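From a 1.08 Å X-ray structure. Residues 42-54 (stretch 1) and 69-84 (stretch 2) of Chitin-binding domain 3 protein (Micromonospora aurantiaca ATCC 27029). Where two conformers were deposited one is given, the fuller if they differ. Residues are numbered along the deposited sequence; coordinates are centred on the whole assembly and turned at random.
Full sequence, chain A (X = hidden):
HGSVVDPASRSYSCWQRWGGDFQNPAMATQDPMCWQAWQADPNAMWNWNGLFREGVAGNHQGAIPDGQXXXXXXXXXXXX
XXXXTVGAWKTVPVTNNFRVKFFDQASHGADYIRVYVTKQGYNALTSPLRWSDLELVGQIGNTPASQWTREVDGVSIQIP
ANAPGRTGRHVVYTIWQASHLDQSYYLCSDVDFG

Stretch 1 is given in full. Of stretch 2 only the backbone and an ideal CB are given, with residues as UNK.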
ATOM      1  N   PRO A  42      -3.118 -14.165   9.320  1.00  9.22           N
ATOM      2  CA  PRO A  42      -2.936 -14.492   7.899  0.52  8.37           C
ATOM      3  C   PRO A  42      -3.930 -13.799   6.988  1.00  8.22           C
ATOM      4  O   PRO A  42      -3.635 -13.616   5.801  1.00  8.31           O
ATOM      5  CB  PRO A  42      -3.095 -16.019   7.860  0.52 10.53           C
ATOM      6  CG  PRO A  42      -2.768 -16.467   9.236  0.52 10.28           C
ATOM      7  CD  PRO A  42      -3.255 -15.376  10.147  0.52 10.23           C
ATOM      8  N   ASN A  43      -5.095 -13.398   7.498  1.00  9.12           N
ATOM      9  CA  ASN A  43      -6.080 -12.752   6.640  1.00  9.17           C
ATOM     10  C   ASN A  43      -5.637 -11.386   6.141  1.00  9.32           C
ATOM     11  O   ASN A  43      -6.212 -10.890   5.162  1.00  9.74           O
ATOM     12  CB  ASN A  43      -7.414 -12.649   7.358  1.00 12.06           C
ATOM     13  CG  ASN A  43      -8.024 -13.999   7.611  1.00 13.52           C
ATOM     14  OD1 ASN A  43      -7.813 -14.949   6.845  1.00 15.90           O
ATOM     15  ND2 ASN A  43      -8.788 -14.104   8.691  1.00 16.55           N
ATOM     16  N   ALA A  44      -4.629 -10.760   6.759  1.00  8.71           N
ATOM     17  CA  ALA A  44      -4.086  -9.528   6.192  1.00  8.23           C
ATOM     18  C   ALA A  44      -3.540  -9.777   4.798  1.00  8.05           C
ATOM     19  O   ALA A  44      -3.501  -8.857   3.969  1.00  9.83           O
ATOM     20  CB  ALA A  44      -2.967  -8.985   7.077  1.00  9.10           C
ATOM     21  N   MET A  45      -3.095 -11.007   4.527  1.00  7.72           N
ATOM     22  CA  MET A  45      -2.578 -11.406   3.228  1.00  6.96           C
ATOM     23  C   MET A  45      -3.643 -12.081   2.370  1.00  6.61           C
ATOM     24  O   MET A  45      -3.778 -11.748   1.189  1.00  7.19           O
ATOM     25  CB  MET A  45      -1.345 -12.308   3.391  1.00  6.85           C
ATOM     26  CG  MET A  45      -0.026 -11.542   3.534  1.00  6.91           C
ATOM     27  SD  MET A  45       0.102 -10.447   4.960  1.00  7.46           S
ATOM     28  CE  MET A  45      -0.003 -11.652   6.289  1.00  8.95           C
ATOM     29  N   TRP A  46      -4.405 -13.028   2.919  1.00  7.44           N
ATOM     30  CA  TRP A  46      -5.436 -13.650   2.093  1.00  8.06           C
ATOM     31  C   TRP A  46      -6.411 -12.603   1.580  1.00  7.68           C
ATOM     32  O   TRP A  46      -6.881 -12.690   0.439  1.00  9.68           O
ATOM     33  CB  TRP A  46      -6.194 -14.743   2.851  1.00  9.29           C
ATOM     34  CG  TRP A  46      -5.342 -15.864   3.360  1.00  8.01           C
ATOM     35  CD1 TRP A  46      -5.351 -16.364   4.628  1.00  9.58           C
ATOM     36  CD2 TRP A  46      -4.368 -16.627   2.631  1.00  8.97           C
ATOM     37  NE1 TRP A  46      -4.448 -17.393   4.739  1.00  9.67           N
ATOM     38  CE2 TRP A  46      -3.826 -17.568   3.532  1.00  9.03           C
ATOM     39  CE3 TRP A  46      -3.893 -16.607   1.313  1.00  9.56           C
ATOM     40  CZ2 TRP A  46      -2.848 -18.484   3.162  1.00 11.68           C
ATOM     41  CZ3 TRP A  46      -2.911 -17.519   0.947  1.00 11.28           C
ATOM     42  CH2 TRP A  46      -2.394 -18.439   1.874  1.00 11.22           C
ATOM     43  N   ASN A  47      -6.726 -11.608   2.414  1.00  7.22           N
ATOM     44  CA  ASN A  47      -7.596 -10.486   2.056  1.00  7.33           C
ATOM     45  C   ASN A  47      -6.784  -9.250   1.700  1.00  7.17           C
ATOM     46  O   ASN A  47      -7.119  -8.120   2.084  1.00  7.32           O
ATOM     47  CB  ASN A  47      -8.594 -10.207   3.177  1.00  8.74           C
ATOM     48  CG  ASN A  47      -9.451 -11.413   3.471  1.00 11.33           C
ATOM     49  OD1 ASN A  47      -9.187 -12.172   4.399  1.00 15.97           O
ATOM     50  ND2 ASN A  47     -10.446 -11.641   2.628  1.00 14.47           N
ATOM     51  N   TRP A  48      -5.714  -9.448   0.930  1.00  7.09           N
ATOM     52  CA  TRP A  48      -4.893  -8.340   0.452  1.00  6.66           C
ATOM     53  C   TRP A  48      -5.708  -7.302  -0.308  1.00  6.53           C
ATOM     54  O   TRP A  48      -5.288  -6.138  -0.383  1.00  7.25           O
ATOM     55  CB  TRP A  48      -3.737  -8.859  -0.433  1.00  7.19           C
ATOM     56  CG  TRP A  48      -4.181  -9.585  -1.689  1.00  7.20           C
ATOM     57  CD1 TRP A  48      -4.306 -10.940  -1.854  1.00  7.92           C
ATOM     58  CD2 TRP A  48      -4.599  -9.003  -2.935  1.00  8.25           C
ATOM     59  NE1 TRP A  48      -4.755 -11.234  -3.117  1.00  8.76           N
ATOM     60  CE2 TRP A  48      -4.946 -10.061  -3.800  1.00  8.57           C
ATOM     61  CE3 TRP A  48      -4.703  -7.694  -3.408  1.00  7.88           C
ATOM     62  CZ2 TRP A  48      -5.386  -9.845  -5.106  1.00 10.21           C
ATOM     63  CZ3 TRP A  48      -5.143  -7.484  -4.708  1.00  9.05           C
ATOM     64  CH2 TRP A  48      -5.476  -8.549  -5.537  1.00 10.23           C
ATOM     65  N   ASN A  49      -6.850  -7.686  -0.862  1.00  6.70           N
ATOM     66  CA  ASN A  49      -7.675  -6.809  -1.687  1.00  6.86           C
ATOM     67  C   ASN A  49      -8.640  -5.950  -0.882  1.00  6.37           C
ATOM     68  O   ASN A  49      -9.395  -5.172  -1.487  1.00  6.65           O
ATOM     69  CB  ASN A  49      -8.448  -7.654  -2.723  1.00  7.88           C
ATOM     70  CG  ASN A  49      -9.553  -8.490  -2.100  1.00  8.01           C
ATOM     71  OD1 ASN A  49      -9.753  -8.491  -0.889  1.00  9.26           O
ATOM     72  ND2 ASN A  49     -10.290  -9.189  -2.939  1.00  8.88           N
ATOM     73  N   GLY A  50      -8.629  -6.046   0.445  1.00  6.15           N
ATOM     74  CA  GLY A  50      -9.681  -5.462   1.260  1.00  6.91           C
ATOM     75  C   GLY A  50      -9.234  -4.468   2.314  1.00  5.82           C
ATOM     76  O   GLY A  50      -9.894  -4.320   3.345  1.00  6.75           O
ATOM     77  N   LEU A  51      -8.133  -3.759   2.059  1.00  5.88           N
ATOM     78  CA  LEU A  51      -7.563  -2.840   3.055  1.00  5.74           C
ATOM     79  C   LEU A  51      -8.220  -1.461   2.923  1.00  5.89           C
ATOM     80  O   LEU A  51      -7.631  -0.478   2.445  1.00  6.56           O
ATOM     81  CB  LEU A  51      -6.045  -2.790   2.934  1.00  6.43           C
ATOM     82  CG  LEU A  51      -5.298  -2.535   4.253  1.00  6.82           C
ATOM     83  CD1 LEU A  51      -3.803  -2.717   4.016  1.00  7.07           C
ATOM     84  CD2 LEU A  51      -5.602  -1.169   4.852  1.00  7.25           C
ATOM     85  N   PHE A  52      -9.475  -1.402   3.391  1.00  6.01           N
ATOM     86  CA  PHE A  52     -10.290  -0.206   3.261  1.00  5.97           C
ATOM     87  C   PHE A  52     -10.941   0.197   4.574  1.00  6.28           C
ATOM     88  O   PHE A  52     -11.149  -0.616   5.485  1.00  7.16           O
ATOM     89  CB  PHE A  52     -11.367  -0.343   2.155  1.00  6.69           C
ATOM     90  CG  PHE A  52     -12.384  -1.424   2.404  1.00  7.70           C
ATOM     91  CD1 PHE A  52     -13.454  -1.219   3.261  1.00  8.75           C
ATOM     92  CD2 PHE A  52     -12.278  -2.647   1.759  1.00  8.56           C
ATOM     93  CE1 PHE A  52     -14.387  -2.216   3.472  1.00 10.90           C
ATOM     94  CE2 PHE A  52     -13.212  -3.645   1.974  1.00 11.39           C
ATOM     95  CZ  PHE A  52     -14.261  -3.423   2.826  1.00 11.51           C
ATOM     96  N   ARG A  53     -11.294   1.487   4.614  1.00  6.84           N
ATOM     97  CA  ARG A  53     -12.249   2.060   5.546  1.00  7.44           C
ATOM     98  C   ARG A  53     -13.479   2.493   4.758  1.00  6.65           C
ATOM     99  O   ARG A  53     -13.447   2.585   3.522  1.00  7.17           O
ATOM    100  CB  ARG A  53     -11.679   3.295   6.249  1.00  7.25           C
ATOM    101  CG  ARG A  53     -10.418   3.048   7.076  1.00  7.54           C
ATOM    102  CD  ARG A  53     -10.024   4.283   7.888  1.00  8.65           C
ATOM    103  NE  ARG A  53     -10.936   4.477   9.005  1.00  9.37           N
ATOM    104  CZ  ARG A  53     -10.841   3.862  10.177  1.00 10.24           C
ATOM    105  NH1 ARG A  53      -9.833   3.038  10.442  1.00 11.83           N
ATOM    106  NH2 ARG A  53     -11.757   4.092  11.106  1.00 15.24           N
ATOM    107  N   GLU A  54     -14.576   2.742   5.480  1.00  8.14           N
ATOM    108  CA  GLU A  54     -15.776   3.321   4.891  1.00  8.45           C
ATOM    109  C   GLU A  54     -16.208   4.518   5.719  1.00  9.55           C
ATOM    110  O   GLU A  54     -15.982   4.567   6.930  1.00 11.07           O
ATOM    111  CB  GLU A  54     -16.910   2.284   4.769  1.00  8.68           C
ATOM    112  CG  GLU A  54     -16.562   1.234   3.719  1.00 10.66           C
ATOM    113  CD  GLU A  54     -17.598   0.158   3.513  1.00 12.43           C
ATOM    114  OE1 GLU A  54     -18.657   0.208   4.171  1.00 17.42           O
ATOM    115  OE2 GLU A  54     -17.343  -0.735   2.670  1.00 12.79           O
ATOM    116  N   UNK A  69      -0.701   4.305   9.461  1.00  6.15           N
ATOM    117  CA  UNK A  69      -1.008   4.517   8.044  1.00  5.49           C
ATOM    118  C   UNK A  69      -1.130   3.195   7.292  1.00  5.23           C
ATOM    119  O   UNK A  69      -2.052   3.009   6.490  1.00  5.52           O
ATOM    120  CB  UNK A  69       0.069   5.387   7.393  1.00  5.49           C
ATOM    121  N   UNK A  70      -0.204   2.263   7.533  1.00  5.45           N
ATOM    122  CA  UNK A  70      -0.153   1.053   6.716  1.00  6.21           C
ATOM    123  C   UNK A  70      -1.259   0.050   7.037  1.00  5.47           C
ATOM    124  O   UNK A  70      -1.510  -0.854   6.226  1.00  6.39           O
ATOM    125  CB  UNK A  70       1.208   0.376   6.892  1.00  6.21           C
ATOM    126  N   UNK A  71      -1.911   0.182   8.194  1.00  5.79           N
ATOM    127  CA  UNK A  71      -3.075  -0.623   8.540  1.00  6.88           C
ATOM    128  C   UNK A  71      -4.386   0.105   8.281  1.00  6.69           C
ATOM    129  O   UNK A  71      -5.445  -0.398   8.673  1.00  7.48           O
ATOM    130  CB  UNK A  71      -3.001  -1.041  10.010  1.00  6.88           C
ATOM    131  N   UNK A  72      -4.352   1.275   7.654  1.00  6.93           N
ATOM    132  CA  UNK A  72      -5.577   2.032   7.424  1.00  7.29           C
ATOM    133  C   UNK A  72      -6.238   2.487   8.709  1.00  6.85           C
ATOM    134  O   UNK A  72      -7.473   2.496   8.793  1.00  8.17           O
ATOM    135  CB  UNK A  72      -6.566   1.191   6.614  1.00  7.29           C
ATOM    136  N   UNK A  73      -5.452   2.869   9.711  1.00  7.42           N
ATOM    137  CA  UNK A  73      -6.027   3.243  10.991  1.00  7.69           C
ATOM    138  C   UNK A  73      -6.578   2.051  11.741  1.00  7.08           C
ATOM    139  O   UNK A  73      -7.619   2.160  12.403  1.00  7.88           O
ATOM    140  CB  UNK A  73      -7.132   4.282  10.789  1.00  7.69           C
ATOM    141  N   UNK A  74      -5.884   0.912  11.675  1.00  6.91           N
ATOM    142  CA  UNK A  74      -6.321  -0.316  12.334  1.00  7.15           C
ATOM    143  C   UNK A  74      -7.739  -0.686  11.908  1.00  7.71           C
ATOM    144  O   UNK A  74      -8.561  -1.134  12.706  1.00  8.85           O
ATOM    145  CB  UNK A  74      -6.250  -0.161  13.854  1.00  7.15           C
ATOM    146  N   UNK A  75      -7.997  -0.544  10.612  1.00  7.13           N
ATOM    147  CA  UNK A  75      -9.307  -0.828  10.056  1.00  7.26           C
ATOM    148  C   UNK A  75      -9.695  -2.295  10.248  1.00  8.24           C
ATOM    149  O   UNK A  75      -8.860  -3.180  10.446  1.00  8.52           O
ATOM    150  CB  UNK A  75      -9.334  -0.466   8.570  1.00  7.26           C
ATOM    151  N   UNK A  76     -11.004  -2.531  10.199  1.00 11.20           N
ATOM    152  CA  UNK A  76     -11.570  -3.875  10.212  1.00 12.89           C
ATOM    153  C   UNK A  76     -11.067  -4.691  11.393  1.00 10.17           C
ATOM    154  O   UNK A  76     -10.529  -5.794  11.251  1.00 10.99           O
ATOM    155  CB  UNK A  76     -11.241  -4.598   8.904  1.00 12.89           C
ATOM    156  N   UNK A  77     -11.255  -4.117  12.575  1.00 12.84           N
ATOM    157  CA  UNK A  77     -10.985  -4.796  13.829  1.00 12.36           C
ATOM    158  C   UNK A  77      -9.537  -5.235  13.934  1.00 10.91           C
ATOM    159  O   UNK A  77      -9.231  -6.238  14.578  1.00 13.13           O
ATOM    160  CB  UNK A  77     -11.909  -6.006  13.983  1.00 12.36           C
ATOM    161  N   UNK A  78      -8.638  -4.492  13.304  1.00  9.82           N
ATOM    162  CA  UNK A  78      -7.219  -4.742  13.455  1.00 10.18           C
ATOM    163  C   UNK A  78      -6.629  -5.788  12.534  1.00  8.72           C
ATOM    164  O   UNK A  78      -5.483  -6.191  12.742  1.00  8.55           O
ATOM    165  CB  UNK A  78      -6.942  -5.156  14.902  1.00 10.18           C
ATOM    166  N   UNK A  79      -7.356  -6.207  11.495  1.00  8.59           N
ATOM    167  CA  UNK A  79      -6.880  -7.259  10.605  1.00  7.66           C
ATOM    168  C   UNK A  79      -5.477  -6.985  10.073  1.00  7.33           C
ATOM    169  O   UNK A  79      -4.678  -7.919   9.917  1.00  8.11           O
ATOM    170  CB  UNK A  79      -7.850  -7.427   9.434  1.00  7.66           C
ATOM    171  N   UNK A  80      -5.182  -5.725   9.747  1.00  6.84           N
ATOM    172  CA  UNK A  80      -3.942  -5.340   9.079  1.00  6.98           C
ATOM    173  C   UNK A  80      -2.925  -4.677  10.016  1.00  6.36           C
ATOM    174  O   UNK A  80      -1.940  -4.097   9.532  1.00  6.31           O
ATOM    175  CB  UNK A  80      -4.261  -4.391   7.922  1.00  6.98           C
ATOM    176  N   UNK A  81      -3.107  -4.793  11.336  1.00  6.68           N
ATOM    177  CA  UNK A  81      -2.253  -4.079  12.285  1.00  6.83           C
ATOM    178  C   UNK A  81      -0.777  -4.420  12.125  1.00  7.05           C
ATOM    179  O   UNK A  81       0.084  -3.565  12.366  1.00  7.28           O
ATOM    180  CB  UNK A  81      -2.695  -4.390  13.716  1.00  6.83           C
ATOM    181  N   UNK A  82      -0.455  -5.670  11.782  1.00  7.15           N
ATOM    182  CA  UNK A  82       0.948  -6.060  11.662  1.00  6.82           C
ATOM    183  C   UNK A  82       1.666  -5.356  10.515  1.00  6.44           C
ATOM    184  O   UNK A  82       2.905  -5.368  10.475  1.00  6.50           O
ATOM    185  CB  UNK A  82       1.049  -7.575  11.472  1.00  6.82           C
ATOM    186  N   UNK A  83       0.933  -4.720   9.600  1.00  5.95           N
ATOM    187  CA  UNK A  83       1.586  -3.937   8.559  1.00  6.04           C
ATOM    188  C   UNK A  83       2.161  -2.634   9.097  1.00  5.86           C
ATOM    189  O   UNK A  83       2.910  -1.969   8.367  1.00  6.87           O
ATOM    190  CB  UNK A  83       0.598  -3.640   7.429  1.00  6.04           C
ATOM    191  N   UNK A  84       1.827  -2.245  10.332  1.00  5.84           N
ATOM    192  CA  UNK A  84       2.382  -1.038  10.934  1.00  6.64           C
ATOM    193  C   UNK A  84       3.733  -1.280  11.608  1.00  7.26           C
ATOM    194  O   UNK A  84       4.368  -0.322  12.072  1.00  9.68           O
ATOM    195  CB  UNK A  84       1.394  -0.469  11.954  1.00  6.64           C
TER

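Positions 69, 70 and 71 are weakly constrained by stretch 1: no atom of it lies within 5.5 Å of any of the three ideal CB atoms, so many side chains would suit. The deposited residues are Leu 69, Cys 70, which is bonded covalently elsewhere in the structure, and Ser 71, whose OG accepts a hydrogen bond from the backbone N of the residue at 74 (2.9 Å).

Position 72 has phi/psi of 64/37, and its ideal CB points toward stretch 1, only 3.1 Å from Leu 51 CD2. Positive phi and this tight approach both favour glycine, and Gly 72 is found. Its O receives a hydrogen bond from Arg 53 NH1 (2.9 Å, N-H...O angle 166°).

At 73, phi is again positive (71°), and the ideal CB would clash with Arg 53 NH1 at 3.0 Å. Glycine is the clear expectation, and the residue is Gly 73. Arg 53 NH1 also makes a weak bond to Gly 73 O (3.1 Å, 121°); both carbonyls lie at the edge of the guanidinium, near its plane.

Position 74 points away, so a long polar chain is as acceptable as a short one; Arg 74 extends from it without touching stretch 1.

The CB at 75 points toward stretch 1, 3.6 Å from Phe 52 O and 4.0 Å from Arg 53 CG. An acceptor this close suits a short donor such as serine or threonine. Thr 75 (chi1 t) donates from OG1 to Phe 52 O at 2.7 Å, while its CG2 lies 4.1 Å from Leu 51 CD2.

Position 76 points sideways, with its CB 5.2 Å from Phe 52 O. Gly 50 O also lies within range of a longer chain, so a donor such as glutamine, lysine or arginine could serve. Gln 76 uses NE2 for two hydrogen bonds, to Gly 50 O (2.7 Å, 143°) and Phe 52 O (3.0 Å, 165°), and this amide nitrogen sits over one face of the Phe 52 ring.

Positions 77 and 78 are out of reach. Ser 77 is one of many possibilities; at 78, a CB would jam against the preceding carbonyl, which calls for Gly 78.

At position 79 the CA-to-CB bond points sideways, and the ideal CB of 79 is 5.4 Å from Ala 44 N, leaving space for a long chain reaching toward Asn 43 and Asn 47. Arg 79 fills it, its guanidinium face under Asn 43 CB, which is 3.6 Å from Arg 79 NE.

The CB at 80 faces Leu 51 CG (4.2 Å) and Ala 44 CB (4.8 Å), with Asn 47 O farther out: an apolar or aromatic group fits, and a tipped hydroxyl could use the carbonyl. Tyr 80 does both. Leu 51 CG lies 3.6 Å from the Tyr 80 ring centroid, 10° off the normal, and Tyr 80 OH donates to Asn 47 O at 2.6 Å.

Positions 81, 82 and 84 accept many residues; they are Asn 81, Ala 82 and Asp 84. Position 83 points toward stretch 1, and an apolar chain could reach Leu 51: Leu 83 CD1 lies 3.8 Å from Leu 51 CD1.

Stretch 2 (69-84) LCSGGRTQSGRYNALD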
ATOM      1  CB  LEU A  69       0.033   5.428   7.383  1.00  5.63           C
ATOM      2  CG  LEU A  69      -0.206   6.930   7.589  1.00  5.88           C
ATOM      3  CD1 LEU A  69      -0.026   7.357   9.036  1.00  6.55           C
ATOM      4  CD2 LEU A  69       0.679   7.745   6.682  1.00  6.23           C
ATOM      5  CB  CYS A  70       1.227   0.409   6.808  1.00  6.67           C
ATOM      6  SG  CYS A  70       2.574   1.491   6.255  1.00  6.64           S
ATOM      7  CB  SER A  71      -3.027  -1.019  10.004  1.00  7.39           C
ATOM      8  OG  SER A  71      -3.245   0.108  10.820  1.00  6.68           O
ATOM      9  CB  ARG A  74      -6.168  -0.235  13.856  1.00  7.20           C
ATOM     10  CG  ARG A  74      -4.731   0.077  14.253  1.00  8.64           C
ATOM     11  CD  ARG A  74      -4.479  -0.040  15.748  1.00  8.64           C
ATOM     12  NE  ARG A  74      -3.152   0.468  16.051  1.00  8.35           N
ATOM     13  CZ  ARG A  74      -2.857   1.347  17.001  1.00  7.95           C
ATOM     14  NH1 ARG A  74      -3.783   1.781  17.842  1.00  9.45           N
ATOM     15  NH2 ARG A  74      -1.618   1.801  17.098  1.00  8.27           N
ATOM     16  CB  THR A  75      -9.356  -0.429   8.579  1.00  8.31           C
ATOM     17  OG1 THR A  75     -10.723  -0.382   8.172  1.00  8.07           O
ATOM     18  CG2 THR A  75      -8.554  -1.388   7.670  1.00  8.55           C
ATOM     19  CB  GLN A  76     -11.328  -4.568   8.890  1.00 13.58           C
ATOM     20  CG  GLN A  76     -12.058  -3.854   7.787  1.00 13.68           C
ATOM     21  CD  GLN A  76     -11.793  -4.469   6.462  1.00 14.07           C
ATOM     22  OE1 GLN A  76     -11.846  -5.691   6.319  1.00 14.32           O
ATOM     23  NE2 GLN A  76     -11.482  -3.640   5.468  1.00 12.48           N
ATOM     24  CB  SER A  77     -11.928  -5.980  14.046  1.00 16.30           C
ATOM     25  OG  SER A  77     -13.278  -5.554  14.021  1.00 20.54           O
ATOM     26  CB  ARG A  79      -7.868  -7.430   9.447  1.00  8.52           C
ATOM     27  CG  ARG A  79      -7.383  -8.344   8.333  1.00  9.43           C
ATOM     28  CD  ARG A  79      -8.482  -8.666   7.349  1.00  9.88           C
ATOM     29  NE  ARG A  79      -9.385  -9.652   7.936  1.00 13.39           N
ATOM     30  CZ  ARG A  79     -10.453 -10.169   7.338  1.00 14.52           C
ATOM     31  NH1 ARG A  79     -10.801  -9.774   6.120  1.00 16.41           N
ATOM     32  NH2 ARG A  79     -11.178 -11.086   7.968  1.00 17.57           N
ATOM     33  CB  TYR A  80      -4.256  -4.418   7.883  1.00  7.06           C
ATOM     34  CG  TYR A  80      -5.226  -5.025   6.885  1.00  6.94           C
ATOM     35  CD1 TYR A  80      -4.783  -5.843   5.853  1.00  6.35           C
ATOM     36  CD2 TYR A  80      -6.583  -4.775   6.975  1.00  7.00           C
ATOM     37  CE1 TYR A  80      -5.667  -6.407   4.946  1.00  6.59           C
ATOM     38  CE2 TYR A  80      -7.481  -5.324   6.073  1.00  7.36           C
ATOM     39  CZ  TYR A  80      -7.016  -6.148   5.060  1.00  6.87           C
ATOM     40  OH  TYR A  80      -7.918  -6.694   4.168  1.00  8.22           O
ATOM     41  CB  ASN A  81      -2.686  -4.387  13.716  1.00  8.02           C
ATOM     42  CG  ASN A  81      -3.974  -3.694  14.109  1.00  7.64           C
ATOM     43  OD1 ASN A  81      -4.599  -3.011  13.308  1.00  8.98           O
ATOM     44  ND2 ASN A  81      -4.375  -3.876  15.360  1.00  9.70           N
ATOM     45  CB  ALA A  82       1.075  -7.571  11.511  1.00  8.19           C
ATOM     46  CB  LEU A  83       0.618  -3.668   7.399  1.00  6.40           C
ATOM     47  CG  LEU A  83      -0.066  -4.899   6.796  1.00  6.85           C
ATOM     48  CD1 LEU A  83      -0.856  -4.439   5.585  1.00  7.62           C
ATOM     49  CD2 LEU A  83       0.935  -5.995   6.441  1.00  7.71           C
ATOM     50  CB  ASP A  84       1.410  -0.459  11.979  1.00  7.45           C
ATOM     51  CG  ASP A  84       0.148   0.135  11.367  1.00  7.01           C
ATOM     52  OD1 ASP A  84       0.229   0.720  10.259  1.00  6.96           O
ATOM     53  OD2 ASP A  84      -0.912   0.047  12.046  1.00  7.24           O
TER
HETATM   54  O   HOH W   1      -8.834 -11.117  10.318  1.00 20.50           O
HETATM   55  O   HOH W   2     -10.565   1.388  12.997  1.00 27.09           O
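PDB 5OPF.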